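Local coordinates for protein chitooligosaccharide oxidase (Gibberella zeae, PDB 6Y0R) that oxidises the C1 hydroxyl of chitooligosaccharides with a bicovalently bound FAD, passing the electrons to molecular oxygen to give lactones and hydrogen peroxide, at residues I452-W462 and R483-K491; N338-A346 and G421-I432. All blocks are in the same frame, centred on the assembly; numbering follows the deposited sequence.

Interaction 1 (I452-W462 and R483-K491); sequences IKNDRATEMYW and RNPQSIKPK
Helix 454-462 packs against the C-terminal tail of the chain, and Gln-486, at the third position of a type I turn (Asn-484 to Ser-487), buries the most surface in the contact; both pieces belong to the berberine-like region. The Gln-486 side chain runs extended beyond CG (chi2 -173°) across the methyl of Ala-457, with CD 3.5 Å from that CB, and reaches the edge of the Tyr-461 ring. There Tyr-461 OH donates to Gln-486 OE1 at 2.7 Å, approaching from above the amide plane, which lies 61° from the ring. NE2 of the same amide binds the carbonyl of Asp-449, whose N-H in turn meets Tyr-461 OH, so the loop before the helix ties both groups down. One turn back, Thr-458 OG1 lies 3.1 Å from Gln-486 O, while its methyl CG2 presses on Ile-488 CD1 at 3.3 Å, a tight fit. Trp-462 turns an edge to Gln-486 O (CZ3 at 3.6 Å). On the exposed side, Asp-455 OD1 and Lys-489 NZ stay 4.2 Å apart, too far for a salt bridge, and two waters link carboxylate and ammonium; a third joins Asp-455 OD1 to Pro-485 O. Beyond the pair, Trp-462 NE1 bonds to Gly-211 O, and helix 466-476 packs against both segments, its Leu-469 touching Trp-462 and its Lys-473 touching Ile-488.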
# COMPACT_ATOMS: atom_id res chain seq x y z
N ILE A 452 -8.04 -14.56 -5.34
CA ILE A 452 -7.49 -14.88 -6.69
C ILE A 452 -6.67 -16.15 -6.59
O ILE A 452 -6.01 -16.35 -5.54
CB ILE A 452 -6.63 -13.69 -7.16
CG1 ILE A 452 -7.59 -12.54 -7.46
CG2 ILE A 452 -5.74 -14.06 -8.35
CD1 ILE A 452 -6.86 -11.37 -8.03
N LYS A 453 -6.61 -16.93 -7.68
CA LYS A 453 -5.70 -18.10 -7.74
C LYS A 453 -4.28 -17.65 -7.43
O LYS A 453 -3.79 -16.57 -7.87
CB LYS A 453 -5.76 -18.83 -9.09
CG LYS A 453 -7.11 -19.48 -9.38
CD LYS A 453 -7.24 -20.00 -10.79
CE LYS A 453 -8.57 -20.68 -11.02
NZ LYS A 453 -8.50 -21.59 -12.19
N ASN A 454 -3.55 -18.54 -6.80
CA ASN A 454 -2.20 -18.24 -6.28
C ASN A 454 -1.24 -17.68 -7.35
O ASN A 454 -0.71 -16.59 -7.08
CB ASN A 454 -1.65 -19.46 -5.55
CG ASN A 454 -2.37 -19.75 -4.26
OD1 ASN A 454 -2.99 -18.88 -3.62
ND2 ASN A 454 -2.26 -20.99 -3.84
N ASP A 455 -1.01 -18.33 -8.50
CA ASP A 455 -0.12 -17.87 -9.58
C ASP A 455 -0.76 -16.75 -10.43
O ASP A 455 -0.01 -15.91 -11.00
CB ASP A 455 0.37 -19.02 -10.45
CG ASP A 455 1.49 -19.81 -9.77
OD1 ASP A 455 1.99 -19.35 -8.69
OD2 ASP A 455 1.88 -20.88 -10.32
N ARG A 456 -1.95 -16.68 -10.56
CA ARG A 456 -2.67 -15.54 -11.17
C ARG A 456 -2.45 -14.28 -10.32
O ARG A 456 -2.30 -13.21 -10.91
CB ARG A 456 -4.14 -15.93 -11.34
CG ARG A 456 -4.93 -14.86 -12.07
CD ARG A 456 -6.36 -15.31 -12.30
NE ARG A 456 -7.05 -14.22 -12.99
CZ ARG A 456 -7.03 -13.96 -14.29
NH1 ARG A 456 -7.73 -12.93 -14.73
NH2 ARG A 456 -6.33 -14.70 -15.15
N ALA A 457 -2.29 -14.42 -9.03
CA ALA A 457 -2.05 -13.25 -8.14
C ALA A 457 -0.67 -12.69 -8.46
O ALA A 457 -0.49 -11.47 -8.63
CB ALA A 457 -2.17 -13.65 -6.70
N THR A 458 0.33 -13.55 -8.56
CA THR A 458 1.71 -13.11 -8.84
C THR A 458 1.75 -12.34 -10.18
O THR A 458 2.37 -11.23 -10.33
CB THR A 458 2.59 -14.36 -8.63
OG1 THR A 458 2.23 -15.23 -7.54
CG2 THR A 458 4.03 -14.02 -8.40
N GLU A 459 1.03 -12.83 -11.20
CA GLU A 459 0.97 -12.13 -12.49
C GLU A 459 0.20 -10.81 -12.35
O GLU A 459 0.58 -9.82 -13.01
CB GLU A 459 0.39 -13.08 -13.55
CG GLU A 459 0.01 -12.38 -14.82
CD GLU A 459 -1.48 -12.05 -14.91
OE1 GLU A 459 -2.34 -13.02 -14.86
OE2 GLU A 459 -1.81 -10.84 -15.01
N MET A 460 -0.90 -10.77 -11.58
CA MET A 460 -1.68 -9.52 -11.39
C MET A 460 -0.79 -8.46 -10.71
O MET A 460 -0.82 -7.27 -11.11
CB MET A 460 -2.90 -9.76 -10.51
CG MET A 460 -3.94 -10.66 -11.09
SD MET A 460 -4.89 -9.74 -12.27
CE MET A 460 -6.05 -11.04 -12.73
N TYR A 461 -0.03 -8.87 -9.69
CA TYR A 461 0.73 -7.87 -8.90
C TYR A 461 1.99 -7.39 -9.63
O TYR A 461 2.27 -6.17 -9.52
CB TYR A 461 1.13 -8.40 -7.53
CG TYR A 461 -0.01 -8.80 -6.62
CD1 TYR A 461 -1.20 -8.10 -6.62
CD2 TYR A 461 0.09 -9.94 -5.85
CE1 TYR A 461 -2.26 -8.48 -5.80
CE2 TYR A 461 -0.94 -10.32 -5.01
CZ TYR A 461 -2.12 -9.60 -4.99
OH TYR A 461 -3.20 -9.99 -4.23
N TRP A 462 2.70 -8.27 -10.34
CA TRP A 462 4.05 -7.95 -10.87
C TRP A 462 4.14 -8.12 -12.40
O TRP A 462 5.19 -7.74 -12.94
CB TRP A 462 5.13 -8.72 -10.12
CG TRP A 462 5.18 -8.36 -8.66
CD1 TRP A 462 5.52 -7.14 -8.13
CD2 TRP A 462 4.74 -9.17 -7.56
NE1 TRP A 462 5.39 -7.19 -6.76
CE2 TRP A 462 4.88 -8.40 -6.39
CE3 TRP A 462 4.28 -10.48 -7.45
CZ2 TRP A 462 4.62 -8.92 -5.13
CZ3 TRP A 462 3.94 -10.97 -6.20
CH2 TRP A 462 4.11 -10.20 -5.06
N ARG A 483 7.94 -16.56 2.24
CA ARG A 483 6.86 -16.96 1.30
C ARG A 483 5.49 -16.66 1.90
O ARG A 483 5.32 -16.58 3.14
CB ARG A 483 6.98 -18.43 0.90
CG ARG A 483 6.69 -19.43 2.00
CD ARG A 483 6.78 -20.83 1.46
NE ARG A 483 6.49 -21.80 2.50
CZ ARG A 483 7.39 -22.44 3.25
NH1 ARG A 483 6.97 -23.35 4.13
NH2 ARG A 483 8.68 -22.24 3.09
N ASN A 484 4.53 -16.54 1.01
CA ASN A 484 3.09 -16.50 1.33
C ASN A 484 2.37 -17.04 0.09
O ASN A 484 3.01 -17.29 -0.93
CB ASN A 484 2.66 -15.10 1.79
CG ASN A 484 2.68 -14.07 0.67
OD1 ASN A 484 2.08 -14.28 -0.39
ND2 ASN A 484 3.28 -12.91 0.91
N PRO A 485 1.05 -17.30 0.14
CA PRO A 485 0.42 -17.96 -0.99
C PRO A 485 0.55 -17.21 -2.32
O PRO A 485 0.41 -17.87 -3.37
CB PRO A 485 -1.05 -18.10 -0.55
CG PRO A 485 -0.94 -18.18 0.98
CD PRO A 485 0.17 -17.18 1.32
N GLN A 486 0.80 -15.89 -2.31
CA GLN A 486 0.79 -15.07 -3.55
C GLN A 486 2.20 -14.57 -3.88
O GLN A 486 2.29 -13.77 -4.76
CB GLN A 486 -0.19 -13.90 -3.44
CG GLN A 486 -1.61 -14.39 -3.18
CD GLN A 486 -2.66 -13.30 -3.22
OE1 GLN A 486 -2.39 -12.17 -2.81
NE2 GLN A 486 -3.89 -13.69 -3.54
N SER A 487 3.22 -15.17 -3.31
CA SER A 487 4.60 -14.66 -3.37
C SER A 487 5.34 -15.31 -4.53
O SER A 487 4.79 -16.18 -5.23
CB SER A 487 5.30 -14.83 -2.06
OG SER A 487 5.61 -16.18 -1.78
N ILE A 488 6.54 -14.82 -4.79
CA ILE A 488 7.38 -15.18 -5.96
C ILE A 488 8.09 -16.50 -5.68
O ILE A 488 8.77 -16.60 -4.68
CB ILE A 488 8.39 -14.04 -6.24
CG1 ILE A 488 7.66 -12.79 -6.74
CG2 ILE A 488 9.48 -14.52 -7.21
CD1 ILE A 488 7.13 -12.86 -8.15
N LYS A 489 8.09 -17.35 -6.54
CA LYS A 489 8.76 -18.66 -6.35
C LYS A 489 10.14 -18.62 -7.00
O LYS A 489 10.33 -18.05 -8.07
CB LYS A 489 7.89 -19.81 -6.90
CG LYS A 489 6.60 -20.05 -6.12
CD LYS A 489 5.77 -21.17 -6.72
CE LYS A 489 4.49 -21.47 -5.98
NZ LYS A 489 3.74 -22.56 -6.63
N PRO A 490 11.19 -19.15 -6.46
CA PRO A 490 12.55 -19.07 -7.00
C PRO A 490 12.71 -19.85 -8.32
O PRO A 490 12.25 -20.99 -8.41
CB PRO A 490 13.45 -19.64 -5.88
CG PRO A 490 12.52 -20.37 -4.95
CD PRO A 490 11.13 -19.84 -5.17
N LYS A 491 13.28 -19.21 -9.33
CA LYS A 491 13.54 -19.83 -10.65
C LYS A 491 14.69 -19.06 -11.31
O LYS A 491 14.47 -17.92 -11.74
CB LYS A 491 12.24 -19.81 -11.45
CG LYS A 491 12.06 -20.91 -12.49
CD LYS A 491 10.62 -20.97 -13.00
CE LYS A 491 10.49 -20.72 -14.48
NZ LYS A 491 11.40 -21.58 -15.27
O HOH W 1 1.62 -18.01 -5.87
O HOH W 2 1.14 -21.10 -6.36
O HOH W 3 4.06 -21.93 -9.33

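Interaction 2 (N338-A346 and G421-I432); sequences NFYASSLAA and GFNLIKGLRQSI
Tyr-340 offers one ring face to the edge of Phe-422 in a T-shaped stack, the aromatic end of a strand-helix packing in which helix 420-433 lies on the outermost strand, 338-346, of the seven-stranded antiparallel sheet. The planes stand 88° apart with centroids separated by 4.9 Å, and Phe-422 CD1 sits over the centre of the tyrosine ring. Ile-425 meets the same tyrosine obliquely: Ile-425 CG2 is 3.6 Å from Tyr-340 CE2, the two side chains sliding past each other in opposite directions, and that methyl also reaches Ser-342 CB. Segments 338-346 and 421-432 run nearly parallel, 15° apart with axes 8.9 Å from each other, and Tyr-340, Ser-342 and Leu-344 all send their CB toward the helix. Farther along, Arg-429 starts out extended and bends at chi3 (85°), bringing CD to 3.3 Å from Ser-343 O and NH2 near Ser-342 OG. Both the serine hydroxyl and Tyr-340 OH are bonded to the carboxylate of Asp-449, from outside the pair, so one acid holds two neighbouring polar groups of the strand. Ser-343 O, by contrast, is buried with no polar partner in the model. At the far end Leu-344 and Ile-432 make an apolar contact of their own, CD2 of the leucine lying 3.7 Å from CG2 of the isoleucine. Back at the tyrosine, a single water spans strand and helix, donating to Tyr-340 OH at 2.7 Å and to Phe-422 O at 2.8 Å.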
# COMPACT_ATOMS: atom_id res chain seq x y z
N ASN A 338 -13.06 -5.47 9.61
CA ASN A 338 -13.54 -6.83 9.24
C ASN A 338 -14.04 -6.76 7.80
O ASN A 338 -15.13 -6.25 7.57
CB ASN A 338 -14.64 -7.30 10.21
CG ASN A 338 -15.00 -8.75 10.06
OD1 ASN A 338 -14.49 -9.47 9.21
ND2 ASN A 338 -15.94 -9.19 10.89
N PHE A 339 -13.20 -7.09 6.83
CA PHE A 339 -13.45 -6.69 5.43
C PHE A 339 -12.81 -7.61 4.41
O PHE A 339 -12.00 -8.48 4.71
CB PHE A 339 -12.96 -5.26 5.25
CG PHE A 339 -11.47 -5.14 5.28
CD1 PHE A 339 -10.78 -5.12 6.47
CD2 PHE A 339 -10.75 -5.00 4.10
CE1 PHE A 339 -9.40 -4.95 6.53
CE2 PHE A 339 -9.36 -4.80 4.16
CZ PHE A 339 -8.69 -4.82 5.36
N TYR A 340 -13.26 -7.43 3.18
CA TYR A 340 -12.67 -8.00 1.97
C TYR A 340 -12.44 -6.84 0.99
O TYR A 340 -13.16 -5.86 0.99
CB TYR A 340 -13.60 -9.04 1.36
CG TYR A 340 -13.16 -9.54 0.02
CD1 TYR A 340 -11.92 -10.16 -0.15
CD2 TYR A 340 -13.93 -9.33 -1.11
CE1 TYR A 340 -11.50 -10.59 -1.39
CE2 TYR A 340 -13.53 -9.79 -2.35
CZ TYR A 340 -12.29 -10.38 -2.50
OH TYR A 340 -11.91 -10.81 -3.74
N ALA A 341 -11.34 -6.91 0.27
CA ALA A 341 -10.95 -5.86 -0.70
C ALA A 341 -10.37 -6.50 -1.93
O ALA A 341 -9.94 -7.67 -1.94
CB ALA A 341 -9.96 -4.92 -0.06
N SER A 342 -10.33 -5.69 -2.98
CA SER A 342 -9.64 -6.06 -4.23
C SER A 342 -9.19 -4.75 -4.88
O SER A 342 -9.39 -3.71 -4.27
CB SER A 342 -10.56 -6.84 -5.16
OG SER A 342 -9.89 -7.35 -6.27
N SER A 343 -8.56 -4.86 -6.02
CA SER A 343 -8.01 -3.67 -6.71
C SER A 343 -7.97 -3.94 -8.20
O SER A 343 -8.09 -5.11 -8.66
CB SER A 343 -6.65 -3.26 -6.17
OG SER A 343 -5.65 -4.26 -6.40
N LEU A 344 -7.74 -2.87 -8.95
CA LEU A 344 -7.52 -2.97 -10.41
C LEU A 344 -6.56 -1.86 -10.82
O LEU A 344 -6.92 -0.70 -10.62
CB LEU A 344 -8.89 -2.85 -11.10
CG LEU A 344 -8.85 -2.78 -12.62
CD1 LEU A 344 -8.20 -4.03 -13.19
CD2 LEU A 344 -10.28 -2.59 -13.11
N ALA A 345 -5.45 -2.24 -11.44
CA ALA A 345 -4.57 -1.30 -12.15
C ALA A 345 -4.96 -1.34 -13.63
O ALA A 345 -4.84 -2.41 -14.24
CB ALA A 345 -3.15 -1.69 -11.94
N ALA A 346 -5.50 -0.25 -14.15
CA ALA A 346 -6.16 -0.28 -15.47
C ALA A 346 -5.58 0.80 -16.38
O ALA A 346 -5.23 1.89 -15.94
CB ALA A 346 -7.63 -0.11 -15.32
N GLY A 421 -20.35 -11.48 -0.50
CA GLY A 421 -19.45 -10.30 -0.58
C GLY A 421 -18.31 -10.48 -1.56
O GLY A 421 -17.94 -9.50 -2.30
N PHE A 422 -17.73 -11.68 -1.62
CA PHE A 422 -16.72 -12.00 -2.65
C PHE A 422 -17.30 -11.78 -4.03
O PHE A 422 -16.58 -11.26 -4.92
CB PHE A 422 -16.22 -13.45 -2.50
CG PHE A 422 -15.60 -13.77 -1.16
CD1 PHE A 422 -14.63 -12.96 -0.60
CD2 PHE A 422 -15.91 -14.95 -0.48
CE1 PHE A 422 -14.03 -13.26 0.60
CE2 PHE A 422 -15.27 -15.28 0.70
CZ PHE A 422 -14.36 -14.42 1.27
N ASN A 423 -18.54 -12.25 -4.29
CA ASN A 423 -19.11 -12.15 -5.65
C ASN A 423 -19.47 -10.68 -5.95
O ASN A 423 -19.33 -10.28 -7.11
CB ASN A 423 -20.32 -13.06 -5.88
CG ASN A 423 -20.37 -13.55 -7.31
OD1 ASN A 423 -19.43 -14.18 -7.79
ND2 ASN A 423 -21.46 -13.27 -8.01
N LEU A 424 -19.87 -9.92 -4.95
CA LEU A 424 -20.22 -8.49 -5.15
C LEU A 424 -18.95 -7.79 -5.64
O LEU A 424 -19.00 -7.04 -6.66
CB LEU A 424 -20.65 -7.87 -3.83
CG LEU A 424 -20.81 -6.35 -3.84
CD1 LEU A 424 -21.88 -5.93 -4.81
CD2 LEU A 424 -21.10 -5.82 -2.45
N ILE A 425 -17.85 -7.98 -4.91
CA ILE A 425 -16.59 -7.23 -5.24
C ILE A 425 -16.01 -7.74 -6.57
O ILE A 425 -15.49 -6.91 -7.38
CB ILE A 425 -15.61 -7.35 -4.07
CG1 ILE A 425 -16.09 -6.58 -2.84
CG2 ILE A 425 -14.19 -6.91 -4.45
CD1 ILE A 425 -16.28 -5.11 -3.06
N LYS A 426 -16.01 -9.04 -6.81
CA LYS A 426 -15.59 -9.60 -8.11
C LYS A 426 -16.41 -8.96 -9.24
O LYS A 426 -15.87 -8.63 -10.29
CB LYS A 426 -15.74 -11.11 -8.12
CG LYS A 426 -15.22 -11.76 -9.40
CD LYS A 426 -15.17 -13.28 -9.33
CE LYS A 426 -16.53 -13.88 -9.02
NZ LYS A 426 -17.24 -14.34 -10.24
N GLY A 427 -17.72 -8.83 -9.03
CA GLY A 427 -18.60 -8.30 -10.09
C GLY A 427 -18.29 -6.82 -10.35
O GLY A 427 -18.22 -6.45 -11.53
N LEU A 428 -18.06 -6.05 -9.29
CA LEU A 428 -17.67 -4.61 -9.41
C LEU A 428 -16.41 -4.51 -10.26
O LEU A 428 -16.33 -3.71 -11.22
CB LEU A 428 -17.42 -4.04 -8.01
CG LEU A 428 -18.49 -3.19 -7.36
CD1 LEU A 428 -17.98 -2.79 -5.98
CD2 LEU A 428 -18.84 -1.96 -8.22
N ARG A 429 -15.39 -5.30 -9.91
CA ARG A 429 -14.11 -5.22 -10.63
C ARG A 429 -14.28 -5.70 -12.07
O ARG A 429 -13.78 -5.07 -13.01
CB ARG A 429 -13.06 -6.06 -9.89
CG ARG A 429 -11.72 -6.03 -10.59
CD ARG A 429 -10.68 -6.80 -9.83
NE ARG A 429 -10.77 -8.19 -10.19
CZ ARG A 429 -11.34 -9.12 -9.50
NH1 ARG A 429 -11.33 -10.39 -9.94
NH2 ARG A 429 -11.91 -8.80 -8.34
N GLN A 430 -14.93 -6.85 -12.26
CA GLN A 430 -15.04 -7.47 -13.60
C GLN A 430 -15.95 -6.65 -14.52
O GLN A 430 -15.74 -6.80 -15.73
CB GLN A 430 -15.52 -8.93 -13.48
CG GLN A 430 -14.42 -9.85 -13.00
CD GLN A 430 -14.86 -11.30 -12.99
OE1 GLN A 430 -16.05 -11.58 -12.93
NE2 GLN A 430 -13.89 -12.20 -13.03
N SER A 431 -16.83 -5.80 -13.98
CA SER A 431 -17.64 -4.86 -14.82
C SER A 431 -16.69 -4.02 -15.66
O SER A 431 -17.12 -3.55 -16.74
CB SER A 431 -18.58 -4.01 -14.02
OG SER A 431 -17.87 -3.02 -13.26
N ILE A 432 -15.46 -3.80 -15.19
CA ILE A 432 -14.38 -3.16 -15.98
C ILE A 432 -13.45 -4.21 -16.59
O ILE A 432 -13.22 -4.18 -17.80
CB ILE A 432 -13.62 -2.15 -15.11
CG1 ILE A 432 -14.57 -1.09 -14.55
CG2 ILE A 432 -12.47 -1.55 -15.92
CD1 ILE A 432 -13.95 -0.19 -13.56
O HOH W 4 -13.85 -11.95 -5.28

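How the interactions relate
Interaction 2 comes first along the chain and is complete before interaction 1 opens: strand 338-346, helix 420-433, then helix 454-462 and finally the C-terminal tail. Their centres lie 18 Å apart and their nearest atoms about 5 Å, without touching. Interaction 2 covers the edge strand of the seven-stranded sheet, whereas interaction 1 packs the last part of the chain near Gly-211 and Asn-215. The loop between the two helices joins them through Asp-449: its carboxylate serves Tyr-340 and Ser-342, its backbone Tyr-461 and Gln-486. Both contacts lie near the bound FAD, the side chain of Ser-343 about 10 Å and that of Ser-487 about 8 Å from it.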